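VESB protease (Vibrio cholerae, PDB 4LK4) is a secreted serine protease of the trypsin (peptidase S1) family, probably an endopeptidase that hydrolyses peptide bonds in protein substrates. Local coordinates at residues A[66-70]-A[81-86]; A[34-39]-A[74-78]; A[256-261]-A[346-350]. The protein carries 1 engineered substitution. All coordinates share one frame; numbering follows the deposited sequence.

Contact 1. Residues A[66-70]-A[81-86]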
# COMPACT_ATOMS: atom_id res chain seq x y z
N VAL A 66 4.47 -0.40 -13.56
CA VAL A 66 3.34 0.41 -13.04
C VAL A 66 3.56 1.90 -13.10
O VAL A 66 4.61 2.39 -12.67
CB VAL A 66 3.00 0.01 -11.60
CG1 VAL A 66 2.08 1.04 -10.94
CG2 VAL A 66 2.35 -1.37 -11.61
N ASP A 67 2.57 2.61 -13.64
CA ASP A 67 2.46 4.06 -13.55
C ASP A 67 1.26 4.40 -12.68
O ASP A 67 0.37 3.57 -12.48
CB ASP A 67 2.20 4.70 -14.91
CG ASP A 67 3.38 4.58 -15.85
OD1 ASP A 67 4.53 4.49 -15.35
OD2 ASP A 67 3.15 4.58 -17.10
N VAL A 68 1.24 5.63 -12.19
CA VAL A 68 0.07 6.17 -11.54
C VAL A 68 -0.32 7.45 -12.25
O VAL A 68 0.53 8.12 -12.86
CB VAL A 68 0.29 6.46 -10.05
CG1 VAL A 68 1.02 5.31 -9.40
CG2 VAL A 68 1.06 7.77 -9.83
N ILE A 69 -1.59 7.78 -12.15
CA ILE A 69 -2.14 9.04 -12.70
C ILE A 69 -2.90 9.72 -11.59
O ILE A 69 -3.97 9.27 -11.22
CB ILE A 69 -3.09 8.86 -13.87
CG1 ILE A 69 -2.42 8.09 -14.99
CG2 ILE A 69 -3.54 10.23 -14.39
CD1 ILE A 69 -3.37 7.62 -16.07
N ILE A 70 -2.29 10.78 -11.06
CA ILE A 70 -2.81 11.52 -9.91
C ILE A 70 -3.79 12.54 -10.45
O ILE A 70 -3.47 13.26 -11.38
CB ILE A 70 -1.67 12.27 -9.15
CG1 ILE A 70 -0.61 11.28 -8.65
CG2 ILE A 70 -2.21 13.05 -7.97
CD1 ILE A 70 0.52 11.89 -7.86
N GLY A 81 -4.64 15.24 -14.99
CA GLY A 81 -3.75 14.56 -14.03
C GLY A 81 -2.31 14.34 -14.48
O GLY A 81 -2.00 14.45 -15.67
N GLU A 82 -1.43 14.00 -13.53
CA GLU A 82 -0.02 13.75 -13.80
C GLU A 82 0.24 12.26 -13.83
O GLU A 82 -0.01 11.57 -12.84
CB GLU A 82 0.89 14.40 -12.75
CG GLU A 82 0.73 15.91 -12.67
CD GLU A 82 1.67 16.60 -11.67
OE1 GLU A 82 2.61 15.96 -11.12
OE2 GLU A 82 1.46 17.82 -11.44
N ARG A 83 0.74 11.78 -14.95
CA ARG A 83 1.13 10.38 -15.06
C ARG A 83 2.58 10.26 -14.63
O ARG A 83 3.43 10.94 -15.19
CB ARG A 83 0.98 9.89 -16.50
CG ARG A 83 1.27 8.41 -16.64
CD ARG A 83 0.58 7.82 -17.85
NE ARG A 83 0.93 6.42 -18.00
CZ ARG A 83 0.35 5.59 -18.86
NH1 ARG A 83 -0.66 6.01 -19.65
NH2 ARG A 83 0.77 4.32 -18.93
N ILE A 84 2.84 9.42 -13.64
CA ILE A 84 4.18 9.28 -13.06
C ILE A 84 4.54 7.80 -12.86
O ILE A 84 3.73 6.99 -12.42
CB ILE A 84 4.24 9.98 -11.70
CG1 ILE A 84 3.76 11.42 -11.82
CG2 ILE A 84 5.65 9.97 -11.13
CD1 ILE A 84 3.90 12.18 -10.53
N ALA A 85 5.79 7.44 -13.11
CA ALA A 85 6.21 6.05 -12.91
C ALA A 85 6.34 5.67 -11.43
O ALA A 85 6.75 6.48 -10.59
CB ALA A 85 7.53 5.77 -13.61
N ALA A 86 6.01 4.43 -11.13
CA ALA A 86 6.28 3.87 -9.84
C ALA A 86 7.76 3.51 -9.80
O ALA A 86 8.33 3.10 -10.82
CB ALA A 86 5.42 2.65 -9.62
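Asp67 and Arg83 form a salt bridge across an antiparallel hairpin of the N-terminal, six-stranded barrel of the trypsin fold. Arg83 takes hold side-on. Its NE and NH2 both point at Asp67 OD2, each nitrogen 3.0 Å from that oxygen. OD2 lies close to the guanidinium plane, but the carboxylate is turned 71° to it. The arginine reaches this position with CG anti to its backbone N (chi1 -175°) and the chain extended to NE. On the way its CG passes Ile69 CG1 at 4.1 Å. Asp67 OD1 instead lies 3.3 Å from Ala85 CA.

Asp67, Ile69, Arg83 and Ala85 share one face of the hairpin. Val68, Ile70, Glu82 and Ile84 share the other. There Ile70 CD1 meets Ile84 CD1 at 4.3 Å, and these two residues and Val68 all pack on Leu109 of strand 105-109. Between these two layers runs the backbone ladder. Val68 and Ile84 are a hydrogen-bonded pair, joined in both directions, and Ile70 and Glu82 are another.

The second shell fixes the polar group. Arg83 NH2 also binds Ala33 O, so this nitrogen bridges the hairpin and the chain after strand 25-30. Arg31 makes a weak, long ion pair with Asp67 OD1. Backbone bonds from Asp67 to Val29 and from Ile69 to Ala27 help close the barrel. At the start of strand 66-70, away from the connecting loop, Ala86 N donates to Val66 O at 2.9 Å, and Ala86 CB lies 3.9 Å from Val66 CG1.

Contact 2. Residues A[34-39]-A[74-78]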
# COMPACT_ATOMS: atom_id res chain seq x y z
N ASP A 34 -1.97 2.60 -22.87
CA ASP A 34 -3.03 3.59 -22.87
C ASP A 34 -3.69 3.57 -21.47
O ASP A 34 -3.91 2.51 -20.89
CB ASP A 34 -4.03 3.28 -24.00
CG ASP A 34 -5.30 4.08 -23.88
OD1 ASP A 34 -5.31 5.20 -24.41
OD2 ASP A 34 -6.27 3.63 -23.21
N ALA A 35 -3.98 4.74 -20.93
CA ALA A 35 -4.45 4.86 -19.54
C ALA A 35 -5.76 4.11 -19.30
O ALA A 35 -5.89 3.43 -18.30
CB ALA A 35 -4.62 6.33 -19.14
N TYR A 36 -6.70 4.23 -20.23
CA TYR A 36 -8.00 3.57 -20.13
C TYR A 36 -7.88 2.05 -20.25
O TYR A 36 -8.44 1.33 -19.42
CB TYR A 36 -8.95 4.16 -21.19
CG TYR A 36 -10.34 3.57 -21.28
CD1 TYR A 36 -11.03 3.17 -20.14
CD2 TYR A 36 -11.00 3.49 -22.50
CE1 TYR A 36 -12.31 2.65 -20.23
CE2 TYR A 36 -12.28 2.98 -22.59
CZ TYR A 36 -12.92 2.56 -21.44
OH TYR A 36 -14.20 2.07 -21.53
N GLN A 37 -7.19 1.56 -21.28
CA GLN A 37 -6.98 0.11 -21.48
C GLN A 37 -6.16 -0.52 -20.35
O GLN A 37 -6.40 -1.65 -19.97
CB GLN A 37 -6.23 -0.18 -22.81
CG GLN A 37 -6.87 0.43 -24.07
CD GLN A 37 -8.28 -0.05 -24.29
OE1 GLN A 37 -8.55 -1.24 -24.17
NE2 GLN A 37 -9.21 0.87 -24.59
N GLY A 38 -5.18 0.23 -19.82
CA GLY A 38 -4.24 -0.31 -18.86
C GLY A 38 -4.61 -0.10 -17.40
O GLY A 38 -3.91 -0.56 -16.52
N GLN A 39 -5.70 0.61 -17.12
CA GLN A 39 -6.04 0.89 -15.72
C GLN A 39 -6.35 -0.43 -15.03
O GLN A 39 -7.06 -1.23 -15.58
CB GLN A 39 -7.22 1.83 -15.65
CG GLN A 39 -7.47 2.41 -14.25
CD GLN A 39 -8.54 1.67 -13.50
OE1 GLN A 39 -9.39 1.04 -14.10
NE2 GLN A 39 -8.53 1.77 -12.18
N ASP A 74 -11.14 11.43 -16.55
CA ASP A 74 -11.50 10.73 -17.81
C ASP A 74 -10.23 10.05 -18.28
O ASP A 74 -9.28 10.71 -18.73
CB ASP A 74 -11.96 11.72 -18.86
CG ASP A 74 -12.24 11.08 -20.23
OD1 ASP A 74 -11.88 9.89 -20.42
OD2 ASP A 74 -12.80 11.82 -21.13
N LEU A 75 -10.19 8.72 -18.16
CA LEU A 75 -8.93 8.03 -18.46
C LEU A 75 -8.47 8.21 -19.91
O LEU A 75 -7.29 8.06 -20.18
CB LEU A 75 -8.99 6.55 -18.07
CG LEU A 75 -9.20 6.29 -16.58
CD1 LEU A 75 -9.69 4.91 -16.32
CD2 LEU A 75 -7.95 6.50 -15.80
N ASN A 76 -9.38 8.53 -20.81
CA ASN A 76 -9.04 8.80 -22.20
C ASN A 76 -8.49 10.20 -22.49
O ASN A 76 -8.19 10.54 -23.64
CB ASN A 76 -10.26 8.56 -23.09
CG ASN A 76 -10.36 7.15 -23.60
OD1 ASN A 76 -9.38 6.41 -23.63
ND2 ASN A 76 -11.54 6.77 -24.02
N ASN A 77 -8.38 11.03 -21.45
CA ASN A 77 -7.95 12.39 -21.62
C ASN A 77 -6.61 12.54 -20.94
O ASN A 77 -6.56 12.83 -19.74
CB ASN A 77 -8.98 13.32 -20.99
CG ASN A 77 -8.65 14.81 -21.19
OD1 ASN A 77 -7.50 15.20 -21.42
ND2 ASN A 77 -9.68 15.65 -21.10
N SER A 78 -5.52 12.36 -21.69
CA SER A 78 -4.18 12.36 -21.10
C SER A 78 -3.72 13.74 -20.60
O SER A 78 -2.68 13.85 -20.00
CB SER A 78 -3.16 11.76 -22.06
OG SER A 78 -2.95 12.60 -23.18
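Tyr36 holds CG anti to the backbone N (chi1 178°), which brings CD2 of its ring close to Asn76; the two side chains cross at a slant. Leu75 has CG beside its own backbone N, and its CD1 reaches Gln39. A short helical turn and a loop of the trypsin-like domain meet through these four side chains. Leu75 CB sits 3.8 Å from Tyr36 CA, against the short, weakly bonded helix about 35-38. The Leu75 and Gln39 side chains cross at about a right angle, with Leu75 CD1 3.9 Å from Gln39 CG. Ala35 CB rests on Leu75 O at 3.3 Å. Asn76 OD1 lies 3.3 Å from Tyr36 CB, and the amide and ring planes are 84° apart.

Each side is braced by its own aspartate. Asp34 is the N-cap of the helix: its OD2 accepts from Gln37 N at 3.0 Å in a nearly straight bond. Asp74 forms an Asx turn, with OD1 accepting from Asn76 N, inside a type I turn that ends at Asn77. Outside partners anchor the polar tips. Tyr36 OH binds Phe151 O, and the two rings meet edge-to-face. Gln39 NE2 binds Cys41 O and Asp198 OD2.

The contact itself is therefore made by van der Waals touches. The buried leucine provides its apolar centre. The carboxylates of Asp34 and Asp74 shape their own segments, while Tyr36 OH and Gln39 NE2 bond to other parts of the domain.

Contact 3. Residues A[256-261]-A[346-350]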
# COMPACT_ATOMS: atom_id res chain seq x y z
N LEU A 256 12.41 -14.94 -4.04
CA LEU A 256 13.11 -15.70 -5.05
C LEU A 256 12.28 -16.85 -5.58
O LEU A 256 12.73 -17.57 -6.45
CB LEU A 256 14.41 -16.25 -4.49
CG LEU A 256 15.27 -15.19 -3.81
CD1 LEU A 256 16.67 -15.73 -3.66
CD2 LEU A 256 15.28 -13.85 -4.54
N GLY A 257 11.08 -17.03 -5.03
CA GLY A 257 10.18 -18.06 -5.52
C GLY A 257 10.83 -19.41 -5.32
O GLY A 257 11.62 -19.58 -4.39
N ILE A 258 10.51 -20.36 -6.19
CA ILE A 258 10.97 -21.74 -6.01
C ILE A 258 12.43 -21.86 -6.41
O ILE A 258 12.84 -21.31 -7.42
CB ILE A 258 10.06 -22.76 -6.75
CG1 ILE A 258 8.60 -22.56 -6.26
CG2 ILE A 258 10.55 -24.19 -6.50
CD1 ILE A 258 7.63 -23.65 -6.66
N ARG A 259 13.22 -22.53 -5.57
CA ARG A 259 14.67 -22.61 -5.75
C ARG A 259 15.17 -24.00 -5.38
O ARG A 259 14.51 -24.70 -4.60
CB ARG A 259 15.39 -21.55 -4.91
CG ARG A 259 15.17 -20.12 -5.38
CD ARG A 259 16.13 -19.69 -6.48
NE ARG A 259 15.73 -18.39 -7.03
CZ ARG A 259 16.57 -17.41 -7.41
NH1 ARG A 259 17.89 -17.53 -7.33
NH2 ARG A 259 16.05 -16.27 -7.88
N PRO A 260 16.34 -24.42 -5.94
CA PRO A 260 16.97 -25.65 -5.45
C PRO A 260 17.67 -25.40 -4.11
O PRO A 260 17.85 -24.24 -3.69
CB PRO A 260 18.03 -25.96 -6.52
CG PRO A 260 18.44 -24.63 -7.03
CD PRO A 260 17.28 -23.66 -6.81
N LEU A 261 18.05 -26.48 -3.45
CA LEU A 261 18.87 -26.39 -2.26
C LEU A 261 20.17 -25.63 -2.59
O LEU A 261 20.65 -25.68 -3.72
CB LEU A 261 19.17 -27.80 -1.70
CG LEU A 261 18.18 -28.33 -0.65
CD1 LEU A 261 16.74 -28.34 -1.16
CD2 LEU A 261 18.60 -29.73 -0.18
N ILE A 346 13.54 -11.66 2.69
CA ILE A 346 14.02 -12.58 1.70
C ILE A 346 13.21 -13.84 1.87
O ILE A 346 12.99 -14.32 2.97
CB ILE A 346 15.52 -12.84 1.85
CG1 ILE A 346 16.02 -13.69 0.70
CG2 ILE A 346 15.86 -13.53 3.17
CD1 ILE A 346 17.51 -13.63 0.56
N GLN A 347 12.77 -14.37 0.76
CA GLN A 347 11.85 -15.46 0.78
C GLN A 347 12.13 -16.37 -0.39
O GLN A 347 12.50 -15.89 -1.47
CB GLN A 347 10.43 -14.92 0.65
CG GLN A 347 9.36 -15.99 0.63
CD GLN A 347 7.96 -15.42 0.81
OE1 GLN A 347 7.77 -14.24 1.14
NE2 GLN A 347 6.96 -16.26 0.58
N LEU A 348 11.91 -17.67 -0.17
CA LEU A 348 12.10 -18.70 -1.18
C LEU A 348 11.45 -20.00 -0.72
O LEU A 348 11.05 -20.14 0.44
CB LEU A 348 13.59 -18.93 -1.42
CG LEU A 348 14.39 -19.38 -0.21
CD1 LEU A 348 14.81 -20.82 -0.40
CD2 LEU A 348 15.62 -18.51 -0.05
N ASP A 349 11.35 -20.96 -1.63
CA ASP A 349 10.67 -22.22 -1.32
C ASP A 349 11.36 -23.40 -1.99
O ASP A 349 11.73 -23.31 -3.17
CB ASP A 349 9.21 -22.14 -1.76
CG ASP A 349 8.33 -23.15 -1.05
OD1 ASP A 349 8.77 -24.29 -0.77
OD2 ASP A 349 7.17 -22.80 -0.74
N THR A 350 11.48 -24.51 -1.25
CA THR A 350 12.12 -25.76 -1.73
C THR A 350 11.21 -27.01 -1.53
O THR A 350 10.18 -26.95 -0.85
CB THR A 350 13.48 -26.00 -1.01
OG1 THR A 350 13.29 -26.08 0.40
CG2 THR A 350 14.49 -24.86 -1.28
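Thr350, the last modelled residue, packs against the chain that leaves strand 248-258. Its CB lies 4.0 Å from Leu261 CD1, and the two side chains cross at about a right angle. The methyl CG2 stands anti to the carbonyl carbon and touches Arg259 O at 3.3 Å. OG1 lies between the backbone N and the carbonyl carbon (chi1 59°) and bonds to His321 O and Arg323 N, so both branches are engaged.

Before it, the two strands run parallel in the Ig-like domain. Leu256 N donates to Gln347 O at 2.7 Å. Asp349 N donates to Gly257 O, and Arg259 N to Asp349 O at 2.9 Å. In the bond to Gly257 O the donor sits 46° above the carbonyl plane, off the lone pairs. Leu256 CB also meets Leu348 CB at 4.2 Å. Arg259 folds back within its own segment: NE bonds to Leu256 O, and Leu256 CD1 lies over the guanidinium face.

Strand 338-349 is held between 248-258 and 324-335, and is antiparallel to the latter. Strand 262-272 flanks 248-258 on its other edge, while Leu348 packs on Val317 and Ala319 of strand 310-319.

How the contacts relate
Contacts 1 and 2 are neighbours in the trypsin-like domain, with centres 11 Å apart. Their segments alternate along the chain, because the loop 74-78 belongs to the connection between the two strands of contact 1. They touch directly: Ile69 CD1 lies 3.6 Å from Ala35 CB. Gln39 also bonds Asp198, which probably belongs to the family's Gly-Asp-Ser-Gly-Gly motif, where this chain has alanine in the serine position; this would link contact 2 to the active-site region. Contact 3 stands apart in the Ig-like domain. Its centre is 32 Å from that of contact 1 and 37 Å from that of contact 2, and the nearest atoms are about 19 Å and about 25 Å away.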